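Local coordinates for Mono(ADP-ribosyl)transferase SpvB (Salmonella typhimurium, PDB 2GWL), which transfers ADP-ribose from NAD+ to an arginine of its target protein, probably actin, which would block its polymerization into filaments, at residues V78-K83 / A107-S112; K83-A88 / I118-L123; P113-I118 / K143-M148. All blocks are in the same frame, centred on the assembly; numbering follows the deposited sequence.

Interaction 1. Residues V78-K83 / A107-S112; sequences VYRGLK and AFMSTS. With NAI (1,4-dihydronicotinamide adenine dinucleotide), chain B.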
loop_
_atom_site.group_PDB
_atom_site.type_symbol
_atom_site.label_atom_id
_atom_site.label_comp_id
_atom_site.label_asym_id
_atom_site.label_seq_id
_atom_site.Cartn_x
_atom_site.Cartn_y
_atom_site.Cartn_z
ATOM N N VAL A 78 7.680 -9.293 1.719
ATOM C CA VAL A 78 6.336 -9.215 1.134
ATOM C C VAL A 78 6.483 -8.686 -0.239
ATOM O O VAL A 78 7.564 -8.175 -0.619
ATOM C CB VAL A 78 5.398 -8.268 1.957
ATOM C CG1 VAL A 78 5.119 -8.888 3.250
ATOM C CG2 VAL A 78 6.039 -6.915 2.111
ATOM N N TYR A 79 5.409 -8.766 -0.981
ATOM C CA TYR A 79 5.416 -8.395 -2.414
ATOM C C TYR A 79 4.343 -7.409 -2.746
ATOM O O TYR A 79 3.253 -7.400 -2.125
ATOM C CB TYR A 79 5.260 -9.631 -3.336
ATOM C CG TYR A 79 6.083 -10.754 -2.856
ATOM C CD1 TYR A 79 7.467 -10.778 -3.079
ATOM C CD2 TYR A 79 5.510 -11.791 -2.136
ATOM C CE1 TYR A 79 8.263 -11.835 -2.599
ATOM C CE2 TYR A 79 6.292 -12.840 -1.638
ATOM C CZ TYR A 79 7.665 -12.846 -1.905
ATOM O OH TYR A 79 8.422 -13.862 -1.423
ATOM N N ARG A 80 4.653 -6.569 -3.730
ATOM C CA ARG A 80 3.715 -5.567 -4.241
ATOM C C ARG A 80 3.949 -5.299 -5.729
ATOM O O ARG A 80 5.069 -5.047 -6.147
ATOM C CB ARG A 80 3.909 -4.317 -3.391
ATOM C CG ARG A 80 3.011 -3.138 -3.687
ATOM C CD ARG A 80 3.198 -2.136 -2.531
ATOM N NE ARG A 80 2.684 -0.780 -2.813
ATOM C CZ ARG A 80 1.403 -0.437 -3.008
ATOM N NH1 ARG A 80 0.421 -1.323 -2.962
ATOM N NH2 ARG A 80 1.100 0.846 -3.252
ATOM N N GLY A 81 2.904 -5.372 -6.517
ATOM C CA GLY A 81 2.970 -5.138 -7.965
ATOM C C GLY A 81 2.542 -3.702 -8.145
ATOM O O GLY A 81 1.530 -3.245 -7.500
ATOM N N LEU A 82 3.243 -2.963 -8.993
ATOM C CA LEU A 82 2.886 -1.533 -9.252
ATOM C C LEU A 82 2.915 -1.330 -10.749
ATOM O O LEU A 82 3.725 -1.940 -11.482
ATOM C CB LEU A 82 3.875 -0.506 -8.617
ATOM C CG LEU A 82 4.101 -0.341 -7.096
ATOM C CD1 LEU A 82 5.106 0.767 -6.804
ATOM C CD2 LEU A 82 2.820 -0.079 -6.312
ATOM N N LYS A 83 2.086 -0.412 -11.229
ATOM C CA LYS A 83 2.163 0.048 -12.591
ATOM C C LYS A 83 2.864 1.388 -12.523
ATOM O O LYS A 83 2.256 2.378 -12.088
ATOM C CB LYS A 83 0.779 0.247 -13.159
ATOM C CG LYS A 83 0.759 0.713 -14.575
ATOM C CD LYS A 83 -0.692 0.855 -15.081
ATOM C CE LYS A 83 -0.859 0.330 -16.499
ATOM N NZ LYS A 83 -2.297 0.225 -16.860
ATOM N N ALA A 107 0.759 6.921 1.602
ATOM C CA ALA A 107 -0.552 6.288 1.754
ATOM C C ALA A 107 -0.380 5.104 2.658
ATOM O O ALA A 107 0.738 4.807 3.050
ATOM C CB ALA A 107 -1.035 5.872 0.395
ATOM N N PHE A 108 -1.453 4.380 2.904
ATOM C CA PHE A 108 -1.339 3.060 3.475
ATOM C C PHE A 108 -0.749 2.200 2.326
ATOM O O PHE A 108 -1.101 2.405 1.160
ATOM C CB PHE A 108 -2.704 2.537 3.865
ATOM C CG PHE A 108 -3.293 3.178 5.133
ATOM C CD1 PHE A 108 -3.228 2.494 6.327
ATOM C CD2 PHE A 108 -3.969 4.360 5.066
ATOM C CE1 PHE A 108 -3.775 3.033 7.487
ATOM C CE2 PHE A 108 -4.519 4.924 6.247
ATOM C CZ PHE A 108 -4.424 4.233 7.422
ATOM N N MET A 109 0.134 1.265 2.665
ATOM C CA MET A 109 0.797 0.411 1.648
ATOM C C MET A 109 0.343 -1.030 1.745
ATOM O O MET A 109 0.537 -1.730 2.757
ATOM C CB MET A 109 2.310 0.556 1.763
ATOM C CG MET A 109 3.112 -0.203 0.620
ATOM S SD MET A 109 4.822 -0.024 0.919
ATOM C CE MET A 109 5.194 -1.223 2.244
ATOM N N SER A 110 -0.349 -1.460 0.682
ATOM C CA SER A 110 -0.862 -2.802 0.549
ATOM C C SER A 110 0.194 -3.770 -0.083
ATOM O O SER A 110 0.759 -3.475 -1.142
ATOM C CB SER A 110 -2.120 -2.753 -0.297
ATOM O OG SER A 110 -2.705 -4.013 -0.312
ATOM N N THR A 111 0.470 -4.860 0.604
ATOM C CA THR A 111 1.434 -5.839 0.136
ATOM C C THR A 111 0.800 -7.229 0.325
ATOM O O THR A 111 -0.230 -7.392 0.960
ATOM C CB THR A 111 2.753 -5.779 0.914
ATOM O OG1 THR A 111 2.585 -6.292 2.219
ATOM C CG2 THR A 111 3.375 -4.418 0.992
ATOM N N SER A 112 1.409 -8.250 -0.278
ATOM C CA SER A 112 0.982 -9.622 -0.077
ATOM C C SER A 112 2.162 -10.410 0.477
ATOM O O SER A 112 3.298 -10.297 -0.040
ATOM C CB SER A 112 0.545 -10.256 -1.374
ATOM O OG SER A 112 0.498 -11.683 -1.164
HETATM P PA NAI B . -2.659 1.668 -4.256
HETATM O O1A NAI B . -1.870 1.311 -3.062
HETATM O O2A NAI B . -3.540 2.847 -4.039
HETATM O O5B NAI B . -1.705 1.664 -5.567
HETATM C C5B NAI B . -1.590 2.848 -6.262
HETATM C C4B NAI B . -1.311 2.680 -7.740
HETATM O O4B NAI B . -1.295 4.065 -7.937
HETATM C C3B NAI B . 0.038 2.122 -8.261
HETATM O O3B NAI B . -0.042 0.938 -9.068
HETATM C C2B NAI B . 0.607 3.297 -9.057
HETATM O O2B NAI B . 0.355 3.152 -10.449
HETATM C C1B NAI B . -0.154 4.540 -8.580
HETATM N N9A NAI B . 0.616 5.417 -7.690
HETATM C C8A NAI B . 0.508 6.785 -7.719
HETATM N N7A NAI B . 1.377 7.316 -6.836
HETATM C C5A NAI B . 2.007 6.272 -6.245
HETATM C C6A NAI B . 2.962 6.285 -5.278
HETATM N N6A NAI B . 3.451 7.493 -4.946
HETATM N N1A NAI B . 3.451 5.086 -4.830
HETATM C C2A NAI B . 3.017 3.881 -5.339
HETATM N N3A NAI B . 2.053 3.872 -6.313
HETATM C C4A NAI B . 1.564 5.063 -6.769
HETATM O O3 NAI B . -3.578 0.395 -4.641
HETATM P PN NAI B . -3.170 -1.149 -4.441
HETATM O O1N NAI B . -2.090 -1.413 -3.434
HETATM O O2N NAI B . -3.004 -1.629 -5.828
HETATM O O5D NAI B . -4.470 -1.837 -3.789
HETATM C C5D NAI B . -5.607 -2.109 -4.582
HETATM C C4D NAI B . -6.217 -3.420 -4.085
HETATM O O4D NAI B . -5.267 -4.469 -4.172
HETATM C C3D NAI B . -6.649 -3.320 -2.625
HETATM O O3D NAI B . -7.980 -3.778 -2.529
HETATM C C2D NAI B . -5.705 -4.248 -1.903
HETATM O O2D NAI B . -6.481 -4.897 -0.938
HETATM C C1D NAI B . -5.211 -5.215 -2.990
HETATM N N1N NAI B . -3.815 -5.687 -2.829
HETATM C C2N NAI B . -2.814 -5.001 -3.475
HETATM C C3N NAI B . -1.489 -5.401 -3.330
HETATM C C7N NAI B . -0.456 -4.965 -4.372
HETATM O O7N NAI B . 0.557 -5.872 -4.663
HETATM N N7N NAI B . -0.491 -3.790 -5.036
HETATM C C4N NAI B . -1.225 -6.513 -2.509
HETATM C C5N NAI B . -2.248 -7.194 -1.850
HETATM C C6N NAI B . -3.554 -6.784 -2.026
#

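Interaction 2. Residues K83-A88 / I118-L123; sequences KLDKPA and INDTIL. With NAI (1,4-dihydronicotinamide adenine dinucleotide), chain B.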
loop_
_atom_site.group_PDB
_atom_site.type_symbol
_atom_site.label_atom_id
_atom_site.label_comp_id
_atom_site.label_asym_id
_atom_site.label_seq_id
_atom_site.Cartn_x
_atom_site.Cartn_y
_atom_site.Cartn_z
ATOM N N LYS A 83 2.086 -0.412 -11.229
ATOM C CA LYS A 83 2.163 0.048 -12.591
ATOM C C LYS A 83 2.864 1.388 -12.523
ATOM O O LYS A 83 2.256 2.378 -12.088
ATOM C CB LYS A 83 0.779 0.247 -13.159
ATOM C CG LYS A 83 0.759 0.713 -14.575
ATOM C CD LYS A 83 -0.692 0.855 -15.081
ATOM C CE LYS A 83 -0.859 0.330 -16.499
ATOM N NZ LYS A 83 -2.297 0.225 -16.860
ATOM N N LEU A 84 4.132 1.405 -12.909
ATOM C CA LEU A 84 4.932 2.633 -12.872
ATOM C C LEU A 84 5.287 3.240 -14.233
ATOM O O LEU A 84 5.836 4.333 -14.302
ATOM C CB LEU A 84 6.198 2.392 -12.112
ATOM C CG LEU A 84 6.155 2.146 -10.612
ATOM C CD1 LEU A 84 7.558 1.983 -10.152
ATOM C CD2 LEU A 84 5.407 3.229 -9.818
ATOM N N ASP A 85 4.965 2.553 -15.314
ATOM C CA ASP A 85 5.338 3.039 -16.621
ATOM C C ASP A 85 4.254 3.898 -17.261
ATOM O O ASP A 85 4.326 4.153 -18.442
ATOM C CB ASP A 85 5.703 1.876 -17.542
ATOM C CG ASP A 85 7.004 1.192 -17.129
ATOM O OD1 ASP A 85 8.008 1.892 -16.891
ATOM O OD2 ASP A 85 7.038 -0.038 -17.082
ATOM N N LYS A 86 3.284 4.375 -16.493
ATOM C CA LYS A 86 2.395 5.460 -16.948
ATOM C C LYS A 86 3.149 6.807 -17.026
ATOM O O LYS A 86 3.893 7.146 -16.108
ATOM C CB LYS A 86 1.208 5.650 -15.992
ATOM C CG LYS A 86 0.620 4.392 -15.312
ATOM C CD LYS A 86 -0.586 4.851 -14.429
ATOM C CE LYS A 86 -1.076 3.790 -13.437
ATOM N NZ LYS A 86 -1.697 4.420 -12.191
ATOM N N PRO A 87 2.920 7.611 -18.082
ATOM C CA PRO A 87 3.568 8.930 -18.180
ATOM C C PRO A 87 3.413 9.807 -16.940
ATOM O O PRO A 87 4.371 10.430 -16.497
ATOM C CB PRO A 87 2.857 9.564 -19.353
ATOM C CG PRO A 87 2.537 8.384 -20.226
ATOM C CD PRO A 87 2.075 7.355 -19.263
ATOM N N ALA A 88 2.217 9.838 -16.373
ATOM C CA ALA A 88 1.971 10.668 -15.227
ATOM C C ALA A 88 2.773 10.247 -14.009
ATOM O O ALA A 88 2.757 10.945 -13.013
ATOM C CB ALA A 88 0.508 10.657 -14.888
ATOM N N ILE A 118 1.197 -9.641 -10.811
ATOM C CA ILE A 118 1.996 -9.233 -11.948
ATOM C C ILE A 118 1.615 -7.841 -12.436
ATOM O O ILE A 118 0.395 -7.532 -12.637
ATOM C CB ILE A 118 1.886 -10.228 -13.115
ATOM C CG1 ILE A 118 2.535 -11.561 -12.709
ATOM C CG2 ILE A 118 2.523 -9.650 -14.370
ATOM C CD1 ILE A 118 2.189 -12.671 -13.635
ATOM N N ASN A 119 2.632 -7.001 -12.610
ATOM C CA ASN A 119 2.434 -5.664 -13.187
ATOM C C ASN A 119 3.790 -5.238 -13.791
ATOM O O ASN A 119 4.742 -6.037 -13.687
ATOM C CB ASN A 119 2.040 -4.712 -12.042
ATOM C CG ASN A 119 1.165 -3.632 -12.498
ATOM O OD1 ASN A 119 1.344 -3.078 -13.629
ATOM N ND2 ASN A 119 0.131 -3.334 -11.672
ATOM N N ASP A 120 3.915 -4.034 -14.379
ATOM C CA ASP A 120 5.225 -3.697 -14.992
ATOM C C ASP A 120 6.360 -3.759 -13.956
ATOM O O ASP A 120 7.509 -4.001 -14.344
ATOM C CB ASP A 120 5.285 -2.379 -15.825
ATOM C CG ASP A 120 4.932 -1.103 -15.053
ATOM O OD1 ASP A 120 5.562 -0.821 -14.008
ATOM O OD2 ASP A 120 4.010 -0.342 -15.538
ATOM N N THR A 121 6.045 -3.474 -12.697
ATOM C CA THR A 121 7.015 -3.420 -11.581
ATOM C C THR A 121 6.605 -4.345 -10.465
ATOM O O THR A 121 5.480 -4.212 -9.867
ATOM C CB THR A 121 7.105 -2.006 -11.047
ATOM O OG1 THR A 121 7.459 -1.162 -12.139
ATOM C CG2 THR A 121 8.095 -1.881 -9.926
ATOM N N ILE A 122 7.501 -5.260 -10.124
ATOM C CA ILE A 122 7.361 -6.110 -8.946
ATOM C C ILE A 122 8.291 -5.656 -7.882
ATOM O O ILE A 122 9.522 -5.573 -8.074
ATOM C CB ILE A 122 7.619 -7.634 -9.178
ATOM C CG1 ILE A 122 6.800 -8.251 -10.316
ATOM C CG2 ILE A 122 7.428 -8.386 -7.885
ATOM C CD1 ILE A 122 5.384 -7.849 -10.316
ATOM N N LEU A 123 7.709 -5.323 -6.715
ATOM C CA LEU A 123 8.479 -4.951 -5.524
ATOM C C LEU A 123 8.670 -6.141 -4.643
ATOM O O LEU A 123 7.713 -6.856 -4.315
ATOM C CB LEU A 123 7.755 -3.823 -4.712
ATOM C CG LEU A 123 7.358 -2.604 -5.530
ATOM C CD1 LEU A 123 6.736 -1.592 -4.547
ATOM C CD2 LEU A 123 8.543 -1.944 -6.216
HETATM P PA NAI B . -2.659 1.668 -4.256
HETATM O O1A NAI B . -1.870 1.311 -3.062
HETATM O O2A NAI B . -3.540 2.847 -4.039
HETATM O O5B NAI B . -1.705 1.664 -5.567
HETATM C C5B NAI B . -1.590 2.848 -6.262
HETATM C C4B NAI B . -1.311 2.680 -7.740
HETATM O O4B NAI B . -1.295 4.065 -7.937
HETATM C C3B NAI B . 0.038 2.122 -8.261
HETATM O O3B NAI B . -0.042 0.938 -9.068
HETATM C C2B NAI B . 0.607 3.297 -9.057
HETATM O O2B NAI B . 0.355 3.152 -10.449
HETATM C C1B NAI B . -0.154 4.540 -8.580
HETATM N N9A NAI B . 0.616 5.417 -7.690
HETATM C C8A NAI B . 0.508 6.785 -7.719
HETATM N N7A NAI B . 1.377 7.316 -6.836
HETATM C C5A NAI B . 2.007 6.272 -6.245
HETATM C C6A NAI B . 2.962 6.285 -5.278
HETATM N N6A NAI B . 3.451 7.493 -4.946
HETATM N N1A NAI B . 3.451 5.086 -4.830
HETATM C C2A NAI B . 3.017 3.881 -5.339
HETATM N N3A NAI B . 2.053 3.872 -6.313
HETATM C C4A NAI B . 1.564 5.063 -6.769
HETATM O O3 NAI B . -3.578 0.395 -4.641
HETATM P PN NAI B . -3.170 -1.149 -4.441
HETATM O O1N NAI B . -2.090 -1.413 -3.434
HETATM O O2N NAI B . -3.004 -1.629 -5.828
HETATM O O5D NAI B . -4.470 -1.837 -3.789
HETATM C C5D NAI B . -5.607 -2.109 -4.582
HETATM C C4D NAI B . -6.217 -3.420 -4.085
HETATM O O4D NAI B . -5.267 -4.469 -4.172
HETATM C C3D NAI B . -6.649 -3.320 -2.625
HETATM O O3D NAI B . -7.980 -3.778 -2.529
HETATM C C2D NAI B . -5.705 -4.248 -1.903
HETATM O O2D NAI B . -6.481 -4.897 -0.938
HETATM C C1D NAI B . -5.211 -5.215 -2.990
HETATM N N1N NAI B . -3.815 -5.687 -2.829
HETATM C C2N NAI B . -2.814 -5.001 -3.475
HETATM C C3N NAI B . -1.489 -5.401 -3.330
HETATM C C7N NAI B . -0.456 -4.965 -4.372
HETATM O O7N NAI B . 0.557 -5.872 -4.663
HETATM N N7N NAI B . -0.491 -3.790 -5.036
HETATM C C4N NAI B . -1.225 -6.513 -2.509
HETATM C C5N NAI B . -2.248 -7.194 -1.850
HETATM C C6N NAI B . -3.554 -6.784 -2.026
#

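Interaction 3. Residues P113-I118 / K143-M148; sequences PDKAWI and KGEAEM. With NAI (1,4-dihydronicotinamide adenine dinucleotide), chain B.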
loop_
_atom_site.group_PDB
_atom_site.type_symbol
_atom_site.label_atom_id
_atom_site.label_comp_id
_atom_site.label_asym_id
_atom_site.label_seq_id
_atom_site.Cartn_x
_atom_site.Cartn_y
_atom_site.Cartn_z
ATOM N N PRO A 113 1.926 -11.206 1.513
ATOM C CA PRO A 113 3.007 -12.033 1.990
ATOM C C PRO A 113 3.251 -13.284 1.118
ATOM O O PRO A 113 4.240 -13.987 1.321
ATOM C CB PRO A 113 2.467 -12.511 3.353
ATOM C CG PRO A 113 1.001 -12.586 3.127
ATOM C CD PRO A 113 0.668 -11.460 2.239
ATOM N N ASP A 114 2.319 -13.583 0.222
ATOM C CA ASP A 114 2.210 -14.889 -0.386
ATOM C C ASP A 114 2.656 -14.805 -1.829
ATOM O O ASP A 114 3.393 -15.669 -2.291
ATOM C CB ASP A 114 0.759 -15.364 -0.424
ATOM C CG ASP A 114 0.277 -15.939 0.888
ATOM O OD1 ASP A 114 1.103 -16.090 1.824
ATOM O OD2 ASP A 114 -0.949 -16.224 0.950
ATOM N N LYS A 115 2.204 -13.787 -2.539
ATOM C CA LYS A 115 2.495 -13.725 -3.965
ATOM C C LYS A 115 2.517 -12.311 -4.452
ATOM O O LYS A 115 1.949 -11.398 -3.822
ATOM C CB LYS A 115 1.424 -14.488 -4.706
ATOM C CG LYS A 115 0.095 -13.738 -4.734
ATOM C CD LYS A 115 -1.101 -14.639 -5.132
ATOM C CE LYS A 115 -1.091 -16.026 -4.469
ATOM N NZ LYS A 115 -2.411 -16.747 -4.656
ATOM N N ALA A 116 3.181 -12.122 -5.591
ATOM C CA ALA A 116 3.164 -10.862 -6.269
ATOM C C ALA A 116 2.173 -10.881 -7.381
ATOM O O ALA A 116 2.186 -11.767 -8.239
ATOM C CB ALA A 116 4.546 -10.598 -6.864
ATOM N N TRP A 117 1.367 -9.846 -7.409
ATOM C CA TRP A 117 0.468 -9.595 -8.479
ATOM C C TRP A 117 1.234 -8.972 -9.668
ATOM O O TRP A 117 1.905 -7.957 -9.519
ATOM C CB TRP A 117 -0.616 -8.694 -7.928
ATOM C CG TRP A 117 -1.457 -9.525 -6.922
ATOM C CD1 TRP A 117 -1.256 -9.646 -5.571
ATOM C CD2 TRP A 117 -2.516 -10.423 -7.252
ATOM N NE1 TRP A 117 -2.180 -10.517 -5.026
ATOM C CE2 TRP A 117 -2.971 -11.000 -6.040
ATOM C CE3 TRP A 117 -3.182 -10.742 -8.445
ATOM C CZ2 TRP A 117 -4.035 -11.887 -5.999
ATOM C CZ3 TRP A 117 -4.242 -11.614 -8.391
ATOM C CH2 TRP A 117 -4.655 -12.186 -7.182
ATOM N N ILE A 118 1.197 -9.641 -10.811
ATOM C CA ILE A 118 1.996 -9.233 -11.948
ATOM C C ILE A 118 1.615 -7.841 -12.436
ATOM O O ILE A 118 0.395 -7.532 -12.637
ATOM C CB ILE A 118 1.886 -10.228 -13.115
ATOM C CG1 ILE A 118 2.535 -11.561 -12.709
ATOM C CG2 ILE A 118 2.523 -9.650 -14.370
ATOM C CD1 ILE A 118 2.189 -12.671 -13.635
ATOM N N LYS A 143 -11.760 -11.661 1.390
ATOM C CA LYS A 143 -10.764 -12.531 2.008
ATOM C C LYS A 143 -10.271 -13.607 1.022
ATOM O O LYS A 143 -10.692 -13.664 -0.160
ATOM C CB LYS A 143 -11.358 -13.163 3.250
ATOM C CG LYS A 143 -12.030 -12.139 4.159
ATOM C CD LYS A 143 -12.539 -12.790 5.385
ATOM C CE LYS A 143 -13.310 -11.822 6.220
ATOM N NZ LYS A 143 -14.601 -11.527 5.563
ATOM N N GLY A 144 -9.368 -14.455 1.502
ATOM C CA GLY A 144 -8.856 -15.555 0.678
ATOM C C GLY A 144 -7.680 -15.184 -0.190
ATOM O O GLY A 144 -7.105 -16.049 -0.825
ATOM N N GLU A 145 -7.331 -13.907 -0.282
ATOM C CA GLU A 145 -5.974 -13.562 -0.682
ATOM C C GLU A 145 -5.381 -12.803 0.503
ATOM O O GLU A 145 -5.956 -11.827 0.977
ATOM C CB GLU A 145 -5.942 -12.701 -1.953
ATOM C CG GLU A 145 -6.679 -13.296 -3.184
ATOM C CD GLU A 145 -5.967 -14.444 -3.878
ATOM O OE1 GLU A 145 -4.813 -14.762 -3.516
ATOM O OE2 GLU A 145 -6.572 -15.048 -4.815
ATOM N N ALA A 146 -4.249 -13.263 1.009
ATOM C CA ALA A 146 -3.597 -12.589 2.100
ATOM C C ALA A 146 -3.101 -11.172 1.748
ATOM O O ALA A 146 -2.747 -10.842 0.603
ATOM C CB ALA A 146 -2.478 -13.443 2.693
ATOM N N GLU A 147 -3.119 -10.330 2.779
ATOM C CA GLU A 147 -2.702 -8.923 2.676
ATOM C C GLU A 147 -2.031 -8.454 3.960
ATOM O O GLU A 147 -2.596 -8.512 5.054
ATOM C CB GLU A 147 -3.872 -8.000 2.320
ATOM C CG GLU A 147 -3.477 -6.525 2.271
ATOM C CD GLU A 147 -4.516 -5.591 1.709
ATOM O OE1 GLU A 147 -5.617 -6.030 1.380
ATOM O OE2 GLU A 147 -4.220 -4.401 1.630
ATOM N N MET A 148 -0.810 -7.984 3.819
ATOM C CA MET A 148 -0.134 -7.266 4.871
ATOM C C MET A 148 -0.228 -5.765 4.526
ATOM O O MET A 148 0.287 -5.309 3.516
ATOM C CB MET A 148 1.322 -7.683 5.011
ATOM C CG MET A 148 1.987 -6.927 6.131
ATOM S SD MET A 148 3.568 -7.464 6.633
ATOM C CE MET A 148 3.317 -8.905 7.619
HETATM P PA NAI B . -2.659 1.668 -4.256
HETATM O O1A NAI B . -1.870 1.311 -3.062
HETATM O O2A NAI B . -3.540 2.847 -4.039
HETATM O O5B NAI B . -1.705 1.664 -5.567
HETATM C C5B NAI B . -1.590 2.848 -6.262
HETATM C C4B NAI B . -1.311 2.680 -7.740
HETATM O O4B NAI B . -1.295 4.065 -7.937
HETATM C C3B NAI B . 0.038 2.122 -8.261
HETATM O O3B NAI B . -0.042 0.938 -9.068
HETATM C C2B NAI B . 0.607 3.297 -9.057
HETATM O O2B NAI B . 0.355 3.152 -10.449
HETATM C C1B NAI B . -0.154 4.540 -8.580
HETATM N N9A NAI B . 0.616 5.417 -7.690
HETATM C C8A NAI B . 0.508 6.785 -7.719
HETATM N N7A NAI B . 1.377 7.316 -6.836
HETATM C C5A NAI B . 2.007 6.272 -6.245
HETATM C C6A NAI B . 2.962 6.285 -5.278
HETATM N N6A NAI B . 3.451 7.493 -4.946
HETATM N N1A NAI B . 3.451 5.086 -4.830
HETATM C C2A NAI B . 3.017 3.881 -5.339
HETATM N N3A NAI B . 2.053 3.872 -6.313
HETATM C C4A NAI B . 1.564 5.063 -6.769
HETATM O O3 NAI B . -3.578 0.395 -4.641
HETATM P PN NAI B . -3.170 -1.149 -4.441
HETATM O O1N NAI B . -2.090 -1.413 -3.434
HETATM O O2N NAI B . -3.004 -1.629 -5.828
HETATM O O5D NAI B . -4.470 -1.837 -3.789
HETATM C C5D NAI B . -5.607 -2.109 -4.582
HETATM C C4D NAI B . -6.217 -3.420 -4.085
HETATM O O4D NAI B . -5.267 -4.469 -4.172
HETATM C C3D NAI B . -6.649 -3.320 -2.625
HETATM O O3D NAI B . -7.980 -3.778 -2.529
HETATM C C2D NAI B . -5.705 -4.248 -1.903
HETATM O O2D NAI B . -6.481 -4.897 -0.938
HETATM C C1D NAI B . -5.211 -5.215 -2.990
HETATM N N1N NAI B . -3.815 -5.687 -2.829
HETATM C C2N NAI B . -2.814 -5.001 -3.475
HETATM C C3N NAI B . -1.489 -5.401 -3.330
HETATM C C7N NAI B . -0.456 -4.965 -4.372
HETATM O O7N NAI B . 0.557 -5.872 -4.663
HETATM N N7N NAI B . -0.491 -3.790 -5.036
HETATM C C4N NAI B . -1.225 -6.513 -2.509
HETATM C C5N NAI B . -2.248 -7.194 -1.850
HETATM C C6N NAI B . -3.554 -6.784 -2.026
#

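Interaction 1. Residues V78-K83 / A107-S112
Arg80 reaches across to Ser110 and binds the dinucleotide from the same guanidinium. Its NH1 donates to Ser110 O at 2.8 Å, on a lone pair of the carbonyl and in the carbonyl plane. This bond is bent at NH1 (136°), because Ser110 O lies out of the guanidinium plane. NH1 also donates to NAI O1N at 2.6 Å, and NH2 donates to NAI O1A at 3.0 Å. Both phosphates are therefore held by one arginine. CG of Arg80 is anti to the backbone N (chi1 -178°), and the chain runs extended to NE, which carries the charge from the strand to the pyrophosphate. Met109 CG packs over one face of the guanidinium, 3.5 Å from Arg80 NE.

Gly81 pairs with the nicotinamide carboxamide through both backbone atoms: its N donates to NAI O7N, and its O accepts from NAI N7N. Behind this shell the backbones meet in a single antiparallel, hydrogen-bonded bridge between Tyr79 and Ser112. Tyr79 N donates to Ser112 O at 2.8 Å, and Ser112 N returns a bond to Tyr79 O at 2.7 Å. The short strand segments cross at 111°, so the pairing stays at a single bridge. Next to the bridge, Val78 CB lies 3.4 Å from Thr111 OG1, a hydroxyl hydrogen-bonded to Met148 O. Ser110 OG is hydrogen-bonded to Glu147 OE2.

Arg80, Ser110-Thr111-Ser112 and Glu147 correspond to the R, STS and E elements of arginine-specific ADP-ribosyltransferases. Arg80, Ser110 and Glu147 are the predicted active-site residues of this catalytic domain. Strand 77-82 is flanked by strand 121-126, strand 109-111 pairs with strand 148-150, and helix 2-23 places Arg23 against Arg80.

Interaction 2. Residues K83-A88 / I118-L123
Lys83 and Asp120 bring their CA atoms to 5.4 Å where the loop leaving strand 77-82 passes the turn that leads into strand 121-126. The carboxylate of Asp120 takes two successive amides of that loop. Leu84 N donates to Asp120 OD1 at 2.9 Å, nearly straight (169°) and on the syn lone pair. Asp85 N donates to Asp120 OD2 at 3.1 Å, from above the carboxylate plane. CG of Asp120 stands between its backbone N and carbonyl carbon (chi1 59°), which turns the carboxylate toward the loop. Thr121 OG1 gives Asp120 OD1 a second bond, at 2.7 Å.

Lys83 CB lies 3.4 Å from Asn119 OD1, the two side chains crossing at about a right angle. Leu84 CD1 packs against Thr121. The same loop holds the adenosine ribose: Lys83 O accepts from NAI O2B at 2.6 Å, and Lys86 NZ donates to the same hydroxyl.

Asp85 OD2 also comes within 3.4 Å of Asp120 OD2, two like charges. Arg191 forms a salt bridge with Asp85 and a long, weak ion pair with Asp120. Its charge probably offsets the repulsion. The two amide bonds to Asp120 hold the start of the loop that binds the ribose.

Interaction 3. Residues P113-I118 / K143-M148
Pro113 and Ala146 form the apolar centre of a loop-to-loop contact beside the active site. The 143-148 segment carries the Glu-X-Glu motif of arginine-specific ADP-ribosyltransferases, Glu145-Ala146-Glu147, just before strand 148-150. Residues 113-118 follow strand 109-111. Neither side forms a regular helix, and the two directions differ by 121°. Pro113 CG touches Ala146 CB at 3.6 Å, and Asp114 OD2 reaches the same methyl at an equal distance.

Farther out, Lys115 NZ makes a salt bridge with Glu145 OE1 at 3.3 Å; as a hydrogen bond it is weak. The Lys115 chain bends at CG-CD (chi3 43°), and its CD lies over one face of the Trp117 ring. Glu145 bends at chi2 and brings its carboxylate to the edge of that ring, CD to CZ2 of Trp117 at 3.8 Å. Carboxylate and ring planes are nearly perpendicular, 81° apart. The Glu145 carboxylate thus meets both a charge, from Lys115, and a ring edge, from Trp117.

Glu147 points the other way, into the dinucleotide pocket. Its side chain is extended, and OE2 is taken up by Ser110. The other carboxylate oxygen, Glu147 OE1, accepts from the nicotinamide-ribose hydroxyl NAI O2D at 2.7 Å.

From the N terminus, residues 78-83 come first. Interaction 1 closes the loop back to 107-112, which contains helix 90-96 and strand 102-105. Interaction 2 starts at the shared Lys83 and closes later, at 118-123, so it crosses interaction 1. Interaction 3 opens at 113-118, right after interaction 1 has closed. It ends at 143-148 and crosses interaction 2, with Ile118 in common. Interactions 1 and 3 are in series. Interactions 1 and 2 meet along the pairing of strands 77-82 and 121-126. Interactions 1 and 3 meet through the sheet of strands 109-111 and 148-150. All three border the same bound dinucleotide.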